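Local coordinates for protein glutathione S-transferase (Acinetobacter baumannii, PDB 4MP4) that probably catalyses the conjugation of glutathione to electrophilic substrates, pairing a thioredoxin-like N-terminal domain with a helical C-terminal domain, at residues K9-S14 / V63-D68; V24-H29 / W163-A168; H29-P34 / T88-K93. All blocks are in the same frame, centred on the assembly; numbering follows the deposited sequence.

Contact 1: K9-S14 / V63-D68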
# COMPACT_ATOMS: atom_id res chain seq x y z
N LYS A 9 -7.35 -0.32 20.93
CA LYS A 9 -6.44 0.77 21.24
C LYS A 9 -5.62 1.20 20.01
O LYS A 9 -5.10 0.36 19.29
CB LYS A 9 -5.50 0.41 22.39
CG LYS A 9 -4.67 1.58 22.86
CD LYS A 9 -3.73 1.22 23.96
CE LYS A 9 -3.97 2.09 25.17
NZ LYS A 9 -5.31 1.80 25.74
N LEU A 10 -5.52 2.51 19.79
CA LEU A 10 -4.79 3.08 18.66
C LEU A 10 -3.48 3.73 19.10
O LEU A 10 -3.50 4.59 19.97
CB LEU A 10 -5.65 4.10 17.91
CG LEU A 10 -4.97 4.90 16.78
CD1 LEU A 10 -4.47 3.98 15.64
CD2 LEU A 10 -5.89 5.94 16.23
N TYR A 11 -2.36 3.33 18.51
CA TYR A 11 -1.08 3.96 18.84
C TYR A 11 -0.64 4.94 17.76
O TYR A 11 -0.51 4.59 16.59
CB TYR A 11 0.02 2.91 19.11
CG TYR A 11 -0.30 1.99 20.27
CD1 TYR A 11 -1.34 1.07 20.18
CD2 TYR A 11 0.42 2.05 21.47
CE1 TYR A 11 -1.65 0.24 21.23
CE2 TYR A 11 0.11 1.23 22.52
CZ TYR A 11 -0.92 0.32 22.40
OH TYR A 11 -1.25 -0.53 23.44
N THR A 12 -0.43 6.19 18.16
CA THR A 12 0.04 7.21 17.24
C THR A 12 1.45 7.70 17.62
O THR A 12 1.94 7.38 18.69
CB THR A 12 -0.90 8.43 17.24
OG1 THR A 12 -0.47 9.36 16.24
CG2 THR A 12 -0.88 9.11 18.59
N ASP A 13 2.09 8.47 16.74
CA ASP A 13 3.32 9.13 17.11
C ASP A 13 2.98 10.24 18.11
O ASP A 13 1.89 10.80 18.06
CB ASP A 13 4.03 9.72 15.89
CG ASP A 13 3.17 10.74 15.15
OD1 ASP A 13 2.04 10.41 14.74
OD2 ASP A 13 3.65 11.88 14.98
N SER A 14 3.90 10.56 19.01
CA SER A 14 3.61 11.48 20.10
C SER A 14 3.27 12.90 19.63
O SER A 14 2.63 13.67 20.35
CB SER A 14 4.79 11.53 21.07
OG SER A 14 5.89 12.21 20.48
N VAL A 63 -0.49 1.47 15.06
CA VAL A 63 -0.74 0.10 15.44
C VAL A 63 -2.11 0.09 16.07
O VAL A 63 -2.44 0.98 16.85
CB VAL A 63 0.29 -0.39 16.45
CG1 VAL A 63 -0.05 -1.80 16.89
CG2 VAL A 63 1.66 -0.37 15.83
N LEU A 64 -2.91 -0.90 15.70
CA LEU A 64 -4.21 -1.08 16.32
C LEU A 64 -4.20 -2.36 17.13
O LEU A 64 -3.94 -3.44 16.59
CB LEU A 64 -5.32 -1.16 15.27
CG LEU A 64 -6.71 -1.32 15.88
CD1 LEU A 64 -7.15 -0.01 16.56
CD2 LEU A 64 -7.73 -1.77 14.84
N GLU A 65 -4.47 -2.24 18.42
CA GLU A 65 -4.65 -3.44 19.23
C GLU A 65 -6.13 -3.67 19.41
O GLU A 65 -6.89 -2.74 19.72
CB GLU A 65 -3.88 -3.35 20.55
CG GLU A 65 -2.39 -3.08 20.32
CD GLU A 65 -1.53 -3.18 21.58
OE1 GLU A 65 -2.11 -3.18 22.70
OE2 GLU A 65 -0.27 -3.25 21.44
N HIS A 66 -6.53 -4.90 19.15
CA HIS A 66 -7.90 -5.34 19.34
C HIS A 66 -7.81 -6.62 20.16
O HIS A 66 -7.45 -7.67 19.63
CB HIS A 66 -8.58 -5.62 18.01
CG HIS A 66 -9.95 -6.22 18.14
ND1 HIS A 66 -10.44 -7.16 17.27
CD2 HIS A 66 -10.94 -6.00 19.05
CE1 HIS A 66 -11.67 -7.50 17.63
NE2 HIS A 66 -11.99 -6.80 18.70
N ASN A 67 -8.12 -6.50 21.45
CA ASN A 67 -7.94 -7.60 22.39
C ASN A 67 -6.51 -8.15 22.32
O ASN A 67 -5.55 -7.42 22.56
CB ASN A 67 -9.00 -8.69 22.18
CG ASN A 67 -10.43 -8.15 22.32
OD1 ASN A 67 -10.68 -7.22 23.09
ND2 ASN A 67 -11.37 -8.73 21.58
N ASP A 68 -6.37 -9.43 21.97
CA ASP A 68 -5.05 -10.05 21.96
C ASP A 68 -4.33 -9.93 20.63
O ASP A 68 -3.29 -10.57 20.41
CB ASP A 68 -5.15 -11.52 22.36
CG ASP A 68 -3.93 -11.99 23.11
OD1 ASP A 68 -3.11 -11.12 23.46
OD2 ASP A 68 -3.80 -13.21 23.35
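Tyr11 and Glu65 cross obliquely on one face of the sheet, the ring and carboxylate planes 49° apart. Glu65 has its CG anti to the carbonyl carbon and runs extended beyond it, past the CE1 corner of the ring: Glu65 CG lies 3.5 Å from Tyr11 CE1. The carboxylate then meets the hydroxyl, with Tyr11 OH donating a weak hydrogen bond to Glu65 OE1 at 2.9 Å. At the ring edge, in plane, lies Val63 O, 3.5 Å from Tyr11 CD1; the same carbonyl accepts the straight backbone bond from Tyr11 N. Strands 9-13 and 63-66 run antiparallel, axes 4.9 Å apart at 162°. Lys9 and Glu65 form a hydrogen-bonded pair, Lys9 N to Glu65 O 2.7 Å and Glu65 N to Lys9 O 2.8 Å. Leu10 and Leu64, a non-hydrogen-bonded pair, turn to the other face, against helices 19-30 and 74-84 respectively, and Leu64 CD1 reaches back to 3.4 Å from Lys9 O. This is the central antiparallel junction of the four-stranded thioredoxin-like sheet. Lys9 NZ is salt-bridged to Glu36, and stays 6.7 Å from Glu65 OE1. The chemistry is thus divided: an apolar face seals the sheet to its helices, while on the other a weak hydroxyl bond, and at most a small long-range effect of the paired Lys9 ammonium, would probably favour a charged Glu65.

Contact 2: V24-H29 / W163-A168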
# COMPACT_ATOMS: atom_id res chain seq x y z
N VAL A 24 -6.67 6.14 10.36
CA VAL A 24 -7.32 5.12 11.18
C VAL A 24 -8.21 5.71 12.28
O VAL A 24 -9.31 5.20 12.54
CB VAL A 24 -6.29 4.16 11.80
CG1 VAL A 24 -6.97 3.15 12.71
CG2 VAL A 24 -5.50 3.46 10.70
N PHE A 25 -7.74 6.77 12.92
CA PHE A 25 -8.54 7.50 13.90
C PHE A 25 -9.86 7.94 13.28
O PHE A 25 -10.93 7.78 13.89
CB PHE A 25 -7.77 8.73 14.39
CG PHE A 25 -8.57 9.66 15.28
CD1 PHE A 25 -9.33 10.69 14.73
CD2 PHE A 25 -8.49 9.56 16.66
CE1 PHE A 25 -10.05 11.55 15.55
CE2 PHE A 25 -9.20 10.42 17.48
CZ PHE A 25 -9.97 11.43 16.92
N VAL A 26 -9.76 8.48 12.06
CA VAL A 26 -10.96 8.94 11.34
C VAL A 26 -11.89 7.76 11.07
O VAL A 26 -13.10 7.83 11.32
CB VAL A 26 -10.63 9.71 10.03
CG1 VAL A 26 -11.90 9.95 9.20
CG2 VAL A 26 -9.91 11.04 10.34
N GLY A 27 -11.31 6.65 10.59
CA GLY A 27 -12.07 5.44 10.34
C GLY A 27 -12.82 4.91 11.55
O GLY A 27 -13.98 4.54 11.45
N LEU A 28 -12.15 4.86 12.69
CA LEU A 28 -12.79 4.40 13.93
C LEU A 28 -13.97 5.30 14.31
O LEU A 28 -15.05 4.80 14.58
CB LEU A 28 -11.77 4.33 15.06
CG LEU A 28 -10.69 3.25 14.93
CD1 LEU A 28 -9.45 3.60 15.77
CD2 LEU A 28 -11.25 1.90 15.35
N HIS A 29 -13.76 6.61 14.31
CA HIS A 29 -14.83 7.55 14.66
C HIS A 29 -16.03 7.50 13.72
O HIS A 29 -17.17 7.55 14.17
CB HIS A 29 -14.28 8.97 14.79
CG HIS A 29 -13.70 9.26 16.13
ND1 HIS A 29 -14.47 9.54 17.23
CD2 HIS A 29 -12.41 9.28 16.56
CE1 HIS A 29 -13.69 9.74 18.28
NE2 HIS A 29 -12.43 9.59 17.90
N TRP A 163 -19.47 10.24 1.28
CA TRP A 163 -18.18 10.24 1.92
C TRP A 163 -17.54 8.85 2.02
O TRP A 163 -18.22 7.86 2.31
CB TRP A 163 -18.32 10.86 3.31
CG TRP A 163 -17.00 11.00 3.97
CD1 TRP A 163 -16.14 12.06 3.88
CD2 TRP A 163 -16.36 10.03 4.81
NE1 TRP A 163 -15.02 11.82 4.62
CE2 TRP A 163 -15.12 10.58 5.20
CE3 TRP A 163 -16.71 8.76 5.27
CZ2 TRP A 163 -14.23 9.90 6.03
CZ3 TRP A 163 -15.83 8.08 6.10
CH2 TRP A 163 -14.60 8.66 6.47
N SER A 164 -16.24 8.77 1.78
CA SER A 164 -15.46 7.58 2.12
C SER A 164 -14.13 8.00 2.73
O SER A 164 -13.72 9.16 2.60
CB SER A 164 -15.21 6.71 0.90
OG SER A 164 -14.65 7.46 -0.15
N ILE A 165 -13.46 7.06 3.39
CA ILE A 165 -12.20 7.38 4.07
C ILE A 165 -11.18 8.01 3.10
O ILE A 165 -10.25 8.71 3.52
CB ILE A 165 -11.63 6.11 4.78
CG1 ILE A 165 -10.51 6.46 5.77
CG2 ILE A 165 -11.16 5.10 3.76
CD1 ILE A 165 -10.96 7.34 6.91
N VAL A 166 -11.37 7.78 1.80
CA VAL A 166 -10.43 8.27 0.81
C VAL A 166 -10.59 9.78 0.63
O VAL A 166 -9.64 10.48 0.21
CB VAL A 166 -10.54 7.50 -0.55
CG1 VAL A 166 -9.44 7.94 -1.50
CG2 VAL A 166 -10.43 6.01 -0.34
N ASP A 167 -11.77 10.31 0.96
CA ASP A 167 -11.93 11.76 0.94
C ASP A 167 -10.98 12.39 1.96
O ASP A 167 -10.31 13.40 1.67
CB ASP A 167 -13.38 12.21 1.20
CG ASP A 167 -14.33 11.84 0.05
OD1 ASP A 167 -14.20 12.44 -1.06
OD2 ASP A 167 -15.21 10.97 0.28
N ALA A 168 -10.89 11.76 3.13
CA ALA A 168 -10.05 12.28 4.19
C ALA A 168 -8.57 12.17 3.81
O ALA A 168 -7.75 13.04 4.15
CB ALA A 168 -10.35 11.57 5.52
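Asp167 OD1 is gripped by two groups, Tyr191 OH and Leu159 N, beside the apolar seam where Val26 meets Trp163, Ile165 and Ala168. The other oxygen of this buried carboxylate is held from within the turn: Ser164 N points at Asp167 OD2 from 2.9 Å, at 168° and nearly along the C-O axis. The Ser-x-x-Asp sequence opening helix 165-178 matches the N-capping pattern familiar from the GST fold, and the amide-to-carboxylate bond is consistent with it. Ile165 and Ala168 of this turn, with Trp163 just before it, face helix 19-30. Val26 answers with one methyl: CG1, anti to its backbone N (chi1 170°), sits among them. It approaches Ile165 CD1 to 3.6 Å and Trp163 CZ2 to 3.9 Å, at a slant to both side chains, and Ala168 CB borders it more loosely at 4.3 Å. Ile165 CG1 is anti to its own backbone N, and a further turn at chi2 (62°) brings CD1 over the backbone of the facing helix, 3.8 Å from Gly27 N. Ile165 N lies 3.6 Å above the plane of the Trp163 ring, offset toward the rim, and Arg198 makes a cation-pi contact with this indole. The segments join helix 19-30 of the N-terminal domain to the start of helix 165-178 in the C-terminal domain. With no hydrogen bond crossing between them, their adhesion is dispersive and hydrophobic; the polar bonds described belong to the start of helix 165-178, whose amide dipoles would probably favour the charged form of Asp167.

Contact 3: H29-P34 / T88-K93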
# COMPACT_ATOMS: atom_id res chain seq x y z
N HIS A 29 -13.76 6.61 14.31
CA HIS A 29 -14.83 7.55 14.66
C HIS A 29 -16.03 7.50 13.72
O HIS A 29 -17.17 7.55 14.17
CB HIS A 29 -14.28 8.97 14.79
CG HIS A 29 -13.70 9.26 16.13
ND1 HIS A 29 -14.47 9.54 17.23
CD2 HIS A 29 -12.41 9.28 16.56
CE1 HIS A 29 -13.69 9.74 18.28
NE2 HIS A 29 -12.43 9.59 17.90
N GLU A 30 -15.79 7.42 12.42
CA GLU A 30 -16.88 7.25 11.46
C GLU A 30 -17.69 5.96 11.71
O GLU A 30 -18.92 5.96 11.65
CB GLU A 30 -16.33 7.28 10.04
CG GLU A 30 -15.75 8.64 9.62
CD GLU A 30 -16.83 9.62 9.17
OE1 GLU A 30 -16.58 10.85 9.23
OE2 GLU A 30 -17.92 9.16 8.76
N LYS A 31 -17.00 4.86 12.01
CA LYS A 31 -17.68 3.59 12.26
C LYS A 31 -18.26 3.53 13.67
O LYS A 31 -18.88 2.53 14.06
CB LYS A 31 -16.71 2.42 12.05
CG LYS A 31 -16.31 2.19 10.59
CD LYS A 31 -15.30 1.06 10.47
CE LYS A 31 -15.99 -0.29 10.45
NZ LYS A 31 -16.92 -0.30 9.29
N GLN A 32 -18.06 4.59 14.43
CA GLN A 32 -18.47 4.64 15.83
C GLN A 32 -18.02 3.42 16.62
O GLN A 32 -18.81 2.80 17.32
CB GLN A 32 -19.98 4.87 15.95
CG GLN A 32 -20.42 6.20 15.36
CD GLN A 32 -21.86 6.53 15.66
OE1 GLN A 32 -22.78 5.90 15.14
NE2 GLN A 32 -22.08 7.52 16.51
N ILE A 33 -16.75 3.09 16.49
CA ILE A 33 -16.13 2.07 17.32
C ILE A 33 -15.44 2.76 18.49
O ILE A 33 -14.64 3.67 18.29
CB ILE A 33 -15.12 1.25 16.51
CG1 ILE A 33 -15.84 0.55 15.36
CG2 ILE A 33 -14.39 0.27 17.40
CD1 ILE A 33 -14.93 0.06 14.27
N PRO A 34 -15.77 2.34 19.72
CA PRO A 34 -15.12 2.96 20.87
C PRO A 34 -13.71 2.43 20.97
O PRO A 34 -13.50 1.24 20.70
CB PRO A 34 -15.97 2.48 22.05
CG PRO A 34 -16.56 1.20 21.57
CD PRO A 34 -16.77 1.34 20.11
N THR A 88 -21.21 -0.68 8.41
CA THR A 88 -20.84 0.73 8.47
C THR A 88 -19.63 0.94 7.59
O THR A 88 -18.54 1.28 8.06
CB THR A 88 -20.52 1.19 9.89
OG1 THR A 88 -19.51 0.33 10.45
CG2 THR A 88 -21.77 1.14 10.75
N ALA A 89 -19.83 0.74 6.29
CA ALA A 89 -18.74 0.78 5.34
C ALA A 89 -18.18 2.19 5.24
O ALA A 89 -18.92 3.18 5.28
CB ALA A 89 -19.21 0.27 3.98
N ILE A 90 -16.86 2.29 5.11
CA ILE A 90 -16.21 3.57 4.88
C ILE A 90 -15.51 3.55 3.52
O ILE A 90 -14.63 4.35 3.26
CB ILE A 90 -15.22 3.94 6.01
CG1 ILE A 90 -14.12 2.90 6.13
CG2 ILE A 90 -15.96 4.07 7.35
CD1 ILE A 90 -13.20 3.16 7.29
N TYR A 91 -15.92 2.59 2.69
CA TYR A 91 -15.60 2.53 1.27
C TYR A 91 -16.93 2.45 0.51
O TYR A 91 -17.93 2.04 1.08
CB TYR A 91 -14.76 1.28 0.95
CG TYR A 91 -13.36 1.35 1.50
CD1 TYR A 91 -12.39 2.13 0.87
CD2 TYR A 91 -13.02 0.68 2.65
CE1 TYR A 91 -11.11 2.21 1.37
CE2 TYR A 91 -11.73 0.76 3.16
CZ TYR A 91 -10.78 1.53 2.51
OH TYR A 91 -9.51 1.62 3.01
N PRO A 92 -16.94 2.85 -0.77
CA PRO A 92 -18.19 2.85 -1.53
C PRO A 92 -18.78 1.44 -1.60
O PRO A 92 -18.04 0.46 -1.43
CB PRO A 92 -17.75 3.31 -2.92
CG PRO A 92 -16.44 4.01 -2.70
CD PRO A 92 -15.79 3.27 -1.59
N LYS A 93 -20.10 1.32 -1.82
CA LYS A 93 -20.70 -0.01 -1.84
C LYS A 93 -20.60 -0.71 -3.20
O LYS A 93 -20.44 -1.92 -3.26
CB LYS A 93 -22.13 -0.03 -1.27
CG LYS A 93 -23.16 0.68 -2.11
CD LYS A 93 -24.54 0.64 -1.47
CE LYS A 93 -25.45 1.72 -2.05
NZ LYS A 93 -24.89 3.10 -1.88
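A Schellman motif ends helix 19-30, and Lys31, the residue before its positive-phi Gln32, reaches across to Thr88 in the connection leading from the N-terminal to the C-terminal domain. The lysine chain leaves with CG anti to the carbonyl carbon, then bends at chi3 (83°) and chi4 (59°), which brings CE and then NZ round to the threonine. There the ammonium is held by two atoms of one residue: Lys31 NZ to Thr88 O is 2.6 Å, and Lys31 NZ to Thr88 OG1 2.9 Å. The donor stands well above the carbonyl plane, 53° out of it. The aliphatic part of Lys31 is packed as well, its CG lying 3.5 Å from Thr88 O and 3.8 Å from Ile90 CG2. That same isoleucine methyl borders Glu30 CB at 4.2 Å, while the Glu30 carboxylate is occupied elsewhere, in a salt bridge to Arg198 and a hydrogen bond to Ser200. Lys31 NZ is also salt-bridged to Glu82 OE2 and bonded to Tyr85 O just beyond helix 74-84, while Glu82 OE1 accepts Ile90 N, so one carboxylate helps position both sides of the contact. The end of helix 19-30 is thus tied beside the end of helix 74-84, and the connection continues from there, Tyr91 and Pro92 packing on helix 95-110.

Helix 19-30 connects all three contacts. Its Phe25 CB packs on Leu10 CD2 at 3.8 Å, which joins contact 1 to contact 2, their centres about 16 Å apart. Contacts 2 and 3 share His29 and have centres only about 7 Å apart; a probable hydrogen bond from Ile165 N to Ile90 O (3.0 Å) ties helix 165-178 to the interdomain connection, and Trp163 CH2 packs on Glu30 CG. Contacts 1 and 3 do not touch, their nearest atoms about 6 Å apart. In this apo structure no ligand marks the site, but in relatives glutathione binds near the end of strand 8-13 and the start of helix 19-30; contacts 2 and 3 lie further along that helix.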